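Local coordinates for uncharacterized protein AF_0060 (Archaeoglobus fulgidus DSM 4304, PDB 2P06), which is of unknown function but, as a MazG-family protein that binds magnesium, is probably a nucleoside triphosphate pyrophosphohydrolase, at residues E68-L72 with E87-V91; L61-L65 with F94-L98. All coordinates share one frame; numbering follows the deposited sequence.

Interaction 1 of 2, residues E68-L72 with E87-V91; sequences EMDEL and ELLDV. With MG (magnesium ion), chain E.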
ATOM      1  N   GLU B  68     -11.633   4.067 -24.164  1.00 24.05           N
ATOM      2  CA  GLU B  68     -11.710   2.889 -23.317  1.00 24.85           C
ATOM      3  C   GLU B  68     -12.960   2.944 -22.431  1.00 25.77           C
ATOM      4  O   GLU B  68     -13.595   1.922 -22.176  1.00 26.50           O
ATOM      5  CB  GLU B  68     -10.434   2.735 -22.490  1.00 24.26           C
ATOM      6  CG  GLU B  68      -9.156   2.549 -23.335  1.00 25.03           C
ATOM      7  CD  GLU B  68      -9.146   1.257 -24.145  1.00 22.86           C
ATOM      8  OE1 GLU B  68      -9.764   0.254 -23.751  1.00 22.06           O
ATOM      9  OE2 GLU B  68      -8.483   1.233 -25.173  1.00 24.75           O
HETATM   10  N   MSE B  69     -13.318   4.134 -21.969  1.00 26.26           N
HETATM   11  CA  MSE B  69     -14.519   4.290 -21.165  1.00 27.21           C
HETATM   12  C   MSE B  69     -15.762   4.014 -22.001  1.00 27.90           C
HETATM   13  O   MSE B  69     -16.733   3.436 -21.493  1.00 28.14           O
HETATM   14  CB  MSE B  69     -14.588   5.686 -20.559  1.00 26.92           C
HETATM   15  CG  MSE B  69     -13.599   5.901 -19.444  1.00 26.72           C
HETATM   16 SE   MSE B  69     -13.698   7.663 -18.684  0.70 29.37          SE
HETATM   17  CE  MSE B  69     -15.561   8.016 -18.705  1.00 33.58           C
ATOM     18  N   ASP B  70     -15.728   4.405 -23.270  1.00 28.46           N
ATOM     19  CA  ASP B  70     -16.807   4.071 -24.207  1.00 29.70           C
ATOM     20  C   ASP B  70     -16.963   2.539 -24.397  1.00 30.27           C
ATOM     21  O   ASP B  70     -18.089   2.018 -24.404  1.00 28.40           O
ATOM     22  CB  ASP B  70     -16.595   4.789 -25.549  1.00 30.60           C
ATOM     23  CG  ASP B  70     -16.871   6.302 -25.458  1.00 34.48           C
ATOM     24  OD1 ASP B  70     -17.539   6.725 -24.474  1.00 37.66           O
ATOM     25  OD2 ASP B  70     -16.432   7.073 -26.369  1.00 37.09           O
ATOM     26  N   GLU B  71     -15.839   1.826 -24.537  1.00 30.33           N
ATOM     27  CA  GLU B  71     -15.867   0.362 -24.613  1.00 30.87           C
ATOM     28  C   GLU B  71     -16.422  -0.281 -23.340  1.00 31.56           C
ATOM     29  O   GLU B  71     -17.116  -1.282 -23.407  1.00 30.69           O
ATOM     30  CB  GLU B  71     -14.490  -0.224 -24.916  1.00 30.44           C
ATOM     31  CG  GLU B  71     -14.044  -0.012 -26.353  1.00 31.45           C
ATOM     32  CD  GLU B  71     -12.620  -0.432 -26.597  1.00 31.60           C
ATOM     33  OE1 GLU B  71     -11.941  -0.796 -25.613  1.00 34.64           O
ATOM     34  OE2 GLU B  71     -12.167  -0.376 -27.762  1.00 34.10           O
ATOM     35  N   LEU B  72     -16.119   0.306 -22.188  1.00 33.23           N
ATOM     36  CA  LEU B  72     -16.608  -0.202 -20.932  1.00 33.89           C
ATOM     37  C   LEU B  72     -18.130  -0.041 -20.914  1.00 34.86           C
ATOM     38  O   LEU B  72     -18.863  -1.011 -20.660  1.00 35.12           O
ATOM     39  CB  LEU B  72     -15.905   0.500 -19.761  1.00 34.25           C
ATOM     40  CG  LEU B  72     -16.414   0.334 -18.325  1.00 33.75           C
ATOM     41  CD1 LEU B  72     -16.828  -1.067 -18.087  1.00 36.93           C
ATOM     42  CD2 LEU B  72     -15.323   0.755 -17.335  1.00 33.83           C
ATOM     43  N   GLU B  87     -12.328  -4.718 -19.616  1.00 24.25           N
ATOM     44  CA  GLU B  87     -12.527  -3.296 -19.906  1.00 24.23           C
ATOM     45  C   GLU B  87     -12.231  -2.436 -18.687  1.00 23.29           C
ATOM     46  O   GLU B  87     -11.766  -1.314 -18.838  1.00 23.15           O
ATOM     47  CB  GLU B  87     -13.934  -2.983 -20.436  1.00 24.60           C
ATOM     48  CG  GLU B  87     -14.392  -3.802 -21.659  1.00 26.84           C
ATOM     49  CD  GLU B  87     -13.495  -3.653 -22.886  1.00 30.91           C
ATOM     50  OE1 GLU B  87     -12.667  -2.714 -22.973  1.00 31.91           O
ATOM     51  OE2 GLU B  87     -13.642  -4.494 -23.801  1.00 35.52           O
ATOM     52  N   LEU B  88     -12.464  -2.967 -17.484  1.00 21.53           N
ATOM     53  CA  LEU B  88     -12.098  -2.253 -16.255  1.00 21.15           C
ATOM     54  C   LEU B  88     -10.583  -2.089 -16.108  1.00 20.48           C
ATOM     55  O   LEU B  88     -10.108  -1.038 -15.690  1.00 19.60           O
ATOM     56  CB  LEU B  88     -12.690  -2.976 -15.025  1.00 20.91           C
ATOM     57  CG  LEU B  88     -14.220  -2.989 -14.927  1.00 18.76           C
ATOM     58  CD1 LEU B  88     -14.698  -4.101 -13.971  1.00 16.69           C
ATOM     59  CD2 LEU B  88     -14.756  -1.616 -14.522  1.00 16.86           C
ATOM     60  N   LEU B  89      -9.837  -3.129 -16.477  1.00 20.01           N
ATOM     61  CA  LEU B  89      -8.371  -3.084 -16.500  1.00 20.23           C
ATOM     62  C   LEU B  89      -7.874  -1.996 -17.469  1.00 20.03           C
ATOM     63  O   LEU B  89      -7.000  -1.195 -17.126  1.00 20.11           O
ATOM     64  CB  LEU B  89      -7.783  -4.455 -16.885  1.00 19.83           C
ATOM     65  CG  LEU B  89      -8.056  -5.595 -15.901  1.00 19.92           C
ATOM     66  CD1 LEU B  89      -7.615  -6.974 -16.494  1.00 16.34           C
ATOM     67  CD2 LEU B  89      -7.370  -5.310 -14.527  1.00 18.59           C
ATOM     68  N   ASP B  90      -8.471  -1.946 -18.661  1.00 20.33           N
ATOM     69  CA  ASP B  90      -8.104  -0.941 -19.675  1.00 20.24           C
ATOM     70  C   ASP B  90      -8.361   0.469 -19.158  1.00 19.68           C
ATOM     71  O   ASP B  90      -7.509   1.324 -19.269  1.00 17.85           O
ATOM     72  CB  ASP B  90      -8.893  -1.135 -20.967  1.00 20.79           C
ATOM     73  CG  ASP B  90      -8.445  -2.340 -21.784  1.00 22.33           C
ATOM     74  OD1 ASP B  90      -7.287  -2.806 -21.605  1.00 21.37           O
ATOM     75  OD2 ASP B  90      -9.267  -2.791 -22.649  1.00 21.96           O
ATOM     76  N   VAL B  91      -9.541   0.716 -18.590  1.00 20.16           N
ATOM     77  CA  VAL B  91      -9.849   2.073 -18.073  1.00 19.26           C
ATOM     78  C   VAL B  91      -8.888   2.456 -16.964  1.00 18.89           C
ATOM     79  O   VAL B  91      -8.385   3.562 -16.971  1.00 18.34           O
ATOM     80  CB  VAL B  91     -11.313   2.247 -17.644  1.00 20.04           C
ATOM     81  CG1 VAL B  91     -11.537   3.590 -16.894  1.00 17.05           C
ATOM     82  CG2 VAL B  91     -12.246   2.135 -18.879  1.00 18.33           C
TER
HETATM   83 MG    MG E 101     -11.031  -1.579 -23.898  1.00 11.80          MG
HETATM   84  O   HOH W   1     -12.124  -0.614 -21.898  1.00 42.18           O
HETATM   85  O   HOH W   2      -9.912  -2.577 -25.325  1.00 68.94           O
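Glu68 and Glu71 of helix 58-77 face Glu87 and Asp90 of helix 81-103 across a magnesium ion, a metal-centred contact between antiparallel helices whose segment axes approach to 8.9 Å at 159°. Each carboxylate gives one oxygen: Glu68 OE1, Glu71 OE1, Glu87 OE1 and, with the longest bond of the four, Asp90 OD2 at 2.5 Å from the ion. Two waters complete a distorted octahedron in which Glu68 stands opposite Glu87 and Glu71 opposite Asp90, so each pair spans the helices. Glu68 and Glu87 reach the ion by bending at chi2 (-65° and -59°), whereas Glu71 comes in extended. Glu71 OE1 lies 3.3 Å from Glu87 OE1, an approach the shared cation probably makes tolerable. One bound water also donates to Glu68 O (2.9 Å) and Glu87 O (3.2 Å), tying the ion to both backbones. Arg64 and Arg42 pair with Glu68 OE2, and Lys38 and Arg42 with Asp90 OD1, so basic residues satisfy the second oxygens of two ligands. Beneath the polar layer, Leu72 CD2 packs on Leu88 CD2 and Val91 CG2, each at 3.7 Å. Paired ExxE and ExxD sequences on neighbouring helices are the metal-binding signature of all-alpha nucleotide pyrophosphohydrolases such as MazG.

Interaction 2 of 2, residues L61-L65 with F94-L98; sequences LLSRL and FCMYL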
ATOM      1  N   LEU B  61      -3.698  10.914 -24.631  1.00 21.04           N
ATOM      2  CA  LEU B  61      -4.010  10.052 -23.484  1.00 20.94           C
ATOM      3  C   LEU B  61      -5.474  10.193 -23.071  1.00 21.44           C
ATOM      4  O   LEU B  61      -6.110   9.196 -22.754  1.00 21.90           O
ATOM      5  CB  LEU B  61      -3.069  10.333 -22.336  1.00 20.31           C
ATOM      6  CG  LEU B  61      -1.639   9.873 -22.604  1.00 20.24           C
ATOM      7  CD1 LEU B  61      -0.640  10.382 -21.539  1.00 18.22           C
ATOM      8  CD2 LEU B  61      -1.650   8.333 -22.693  1.00 19.33           C
ATOM      9  N   LEU B  62      -5.980  11.432 -23.100  1.00 21.55           N
ATOM     10  CA  LEU B  62      -7.391  11.738 -22.897  1.00 22.04           C
ATOM     11  C   LEU B  62      -8.331  11.041 -23.861  1.00 21.61           C
ATOM     12  O   LEU B  62      -9.306  10.383 -23.437  1.00 21.23           O
ATOM     13  CB  LEU B  62      -7.632  13.233 -23.048  1.00 22.69           C
ATOM     14  CG  LEU B  62      -7.737  14.056 -21.777  1.00 24.98           C
ATOM     15  CD1 LEU B  62      -7.638  15.559 -22.078  1.00 25.59           C
ATOM     16  CD2 LEU B  62      -9.035  13.704 -21.089  1.00 22.92           C
ATOM     17  N   SER B  63      -8.104  11.229 -25.157  1.00 20.87           N
ATOM     18  CA  SER B  63      -9.013  10.636 -26.136  1.00 21.28           C
ATOM     19  C   SER B  63      -8.924   9.105 -26.052  1.00 21.25           C
ATOM     20  O   SER B  63      -9.931   8.417 -26.207  1.00 19.91           O
ATOM     21  CB  SER B  63      -8.749  11.159 -27.549  1.00 20.84           C
ATOM     22  OG  SER B  63      -7.416  10.929 -27.839  1.00 23.46           O
ATOM     23  N   ARG B  64      -7.734   8.564 -25.780  1.00 21.37           N
ATOM     24  CA  ARG B  64      -7.631   7.113 -25.598  1.00 22.01           C
ATOM     25  C   ARG B  64      -8.436   6.659 -24.357  1.00 21.67           C
ATOM     26  O   ARG B  64      -9.160   5.658 -24.407  1.00 21.54           O
ATOM     27  CB  ARG B  64      -6.174   6.653 -25.498  1.00 22.59           C
ATOM     28  CG  ARG B  64      -5.332   6.733 -26.781  1.00 25.33           C
ATOM     29  CD  ARG B  64      -5.434   5.532 -27.712  1.00 30.67           C
ATOM     30  NE  ARG B  64      -5.334   4.222 -27.056  1.00 32.93           N
ATOM     31  CZ  ARG B  64      -6.374   3.462 -26.696  1.00 34.31           C
ATOM     32  NH1 ARG B  64      -6.153   2.299 -26.100  1.00 35.60           N
ATOM     33  NH2 ARG B  64      -7.627   3.843 -26.901  1.00 34.29           N
ATOM     34  N   LEU B  65      -8.332   7.398 -23.249  1.00 21.76           N
ATOM     35  CA  LEU B  65      -9.107   7.061 -22.034  1.00 21.12           C
ATOM     36  C   LEU B  65     -10.623   7.055 -22.287  1.00 21.77           C
ATOM     37  O   LEU B  65     -11.345   6.128 -21.888  1.00 20.29           O
ATOM     38  CB  LEU B  65      -8.793   8.036 -20.904  1.00 20.98           C
ATOM     39  CG  LEU B  65      -9.618   7.932 -19.618  1.00 20.49           C
ATOM     40  CD1 LEU B  65      -9.554   6.531 -18.994  1.00 17.39           C
ATOM     41  CD2 LEU B  65      -9.139   8.982 -18.630  1.00 19.47           C
ATOM     42  N   PHE B  94      -5.477   3.375 -18.431  1.00 18.23           N
ATOM     43  CA  PHE B  94      -5.479   4.687 -19.046  1.00 19.62           C
ATOM     44  C   PHE B  94      -5.685   5.873 -18.080  1.00 19.61           C
ATOM     45  O   PHE B  94      -5.168   6.975 -18.331  1.00 18.06           O
ATOM     46  CB  PHE B  94      -6.386   4.716 -20.288  1.00 19.90           C
ATOM     47  CG  PHE B  94      -5.710   4.114 -21.473  1.00 21.87           C
ATOM     48  CD1 PHE B  94      -4.948   4.912 -22.318  1.00 21.96           C
ATOM     49  CD2 PHE B  94      -5.677   2.740 -21.641  1.00 22.69           C
ATOM     50  CE1 PHE B  94      -4.242   4.359 -23.369  1.00 25.07           C
ATOM     51  CE2 PHE B  94      -4.977   2.176 -22.694  1.00 22.62           C
ATOM     52  CZ  PHE B  94      -4.277   2.979 -23.570  1.00 23.70           C
ATOM     53  N   CYS B  95      -6.406   5.653 -16.982  1.00 19.32           N
ATOM     54  CA  CYS B  95      -6.421   6.644 -15.898  1.00 19.65           C
ATOM     55  C   CYS B  95      -4.997   6.809 -15.379  1.00 19.31           C
ATOM     56  O   CYS B  95      -4.561   7.916 -15.108  1.00 19.17           O
ATOM     57  CB  CYS B  95      -7.302   6.213 -14.731  1.00 19.27           C
ATOM     58  SG  CYS B  95      -9.066   6.276 -15.100  1.00 19.80           S
HETATM   59  N   MSE B  96      -4.317   5.686 -15.187  1.00 18.60           N
HETATM   60  CA  MSE B  96      -2.960   5.695 -14.697  1.00 19.16           C
HETATM   61  C   MSE B  96      -1.992   6.407 -15.644  1.00 18.18           C
HETATM   62  O   MSE B  96      -1.152   7.203 -15.213  1.00 18.30           O
HETATM   63  CB  MSE B  96      -2.464   4.277 -14.467  1.00 18.43           C
HETATM   64  CG  MSE B  96      -1.081   4.297 -13.862  1.00 20.29           C
HETATM   65 SE   MSE B  96      -0.459   2.550 -13.411  0.70 23.59          SE
HETATM   66  CE  MSE B  96      -0.022   1.875 -15.049  1.00 17.22           C
ATOM     67  N   TYR B  97      -2.105   6.121 -16.934  1.00 18.31           N
ATOM     68  CA  TYR B  97      -1.193   6.730 -17.913  1.00 18.40           C
ATOM     69  C   TYR B  97      -1.377   8.243 -17.937  1.00 18.65           C
ATOM     70  O   TYR B  97      -0.410   8.987 -17.917  1.00 18.66           O
ATOM     71  CB  TYR B  97      -1.382   6.146 -19.307  1.00 18.29           C
ATOM     72  CG  TYR B  97      -1.260   4.644 -19.410  1.00 17.51           C
ATOM     73  CD1 TYR B  97      -0.516   3.914 -18.499  1.00 18.02           C
ATOM     74  CD2 TYR B  97      -1.869   3.966 -20.450  1.00 17.85           C
ATOM     75  CE1 TYR B  97      -0.400   2.544 -18.594  1.00 18.22           C
ATOM     76  CE2 TYR B  97      -1.782   2.604 -20.549  1.00 19.31           C
ATOM     77  CZ  TYR B  97      -1.048   1.887 -19.610  1.00 17.89           C
ATOM     78  OH  TYR B  97      -0.968   0.516 -19.707  1.00 17.43           O
ATOM     79  N   LEU B  98      -2.617   8.710 -17.964  1.00 18.83           N
ATOM     80  CA  LEU B  98      -2.847  10.143 -18.006  1.00 19.05           C
ATOM     81  C   LEU B  98      -2.434  10.778 -16.679  1.00 19.73           C
ATOM     82  O   LEU B  98      -1.849  11.852 -16.660  1.00 19.44           O
ATOM     83  CB  LEU B  98      -4.302  10.454 -18.325  1.00 19.14           C
ATOM     84  CG  LEU B  98      -4.707  11.922 -18.393  1.00 18.75           C
ATOM     85  CD1 LEU B  98      -3.831  12.674 -19.393  1.00 20.71           C
ATOM     86  CD2 LEU B  98      -6.202  11.962 -18.773  1.00 18.14           C
TER
HETATM   87  O   HOH W   3      -4.606   7.760 -20.951  1.00 46.51           O
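Leu61 opens the contact by reaching two neighbouring residues of helix 81-103: its CB meets Leu98 CD1 at 3.8 Å, while its CD2 branch touches Tyr97 CB at 4.0 Å, the two side chains crossing at about a right angle. Its backbone takes part too. A water donates to both Leu61 O and Phe94 O, 2.8 Å from each, and because these carbonyls already accept the helical bonds from Leu65 N and Leu98 N, each oxygen is gripped by two donors. Leu62 points its CB away from helix 81-103 but still brings CG to within 4.0 Å of Leu98 CD2; it also packs on Val76 of the second subunit.

Arg64 bends at chi2 and chi3, and its chain crosses the Phe94 side chain at a slant, touching the ring at both ends, through CB and through the guanidinium. CB lies near Phe94 CE1, and NH1 comes to 3.2 Å from Phe94 CZ. The guanidinium and ring planes stand 61° apart, with Phe94 CE1 over one guanidinium face, so the two groups are inclined and not stacked flat. Tyr97 CD2 sits over the centre of one Phe94 ring face, 3.7 Å above its plane. Leu65 has CG anti to the backbone N (chi1 173°) and, with chi2 at 56°, its CD1 touches both Phe94 CB and Cys95 SG, at 3.9 Å each.

No direct hydrogen bond joins the segments, so cohesion rests on apolar packing, the arginine-ring contact and one bridging water. The interface is thus largely apolar, and the charge of its one ionic side chain, Arg64, is answered within its own helix, by Glu67 through NH2 as well as by Glu68.

Both contacts join helix 58-77 to helix 81-103, and their centres lie 10 Å apart along this antiparallel hairpin. In chain order the segments run 61-65, 68-72, 87-91 and 94-98, so interaction 1 is nested within the loop closed by interaction 2 and lies nearer the turn between the helices. The two meet directly: Glu68 CG is 3.9 Å from Phe94 CD2, and Leu65 CD1 is 3.8 Å from Val91 O. Arg64 of interaction 2 thus belongs to the second shell of the magnesium site, through its bond to a ligand of interaction 1. Both contacts also touch the second subunit, placing the metal-binding hairpin beside a subunit interface.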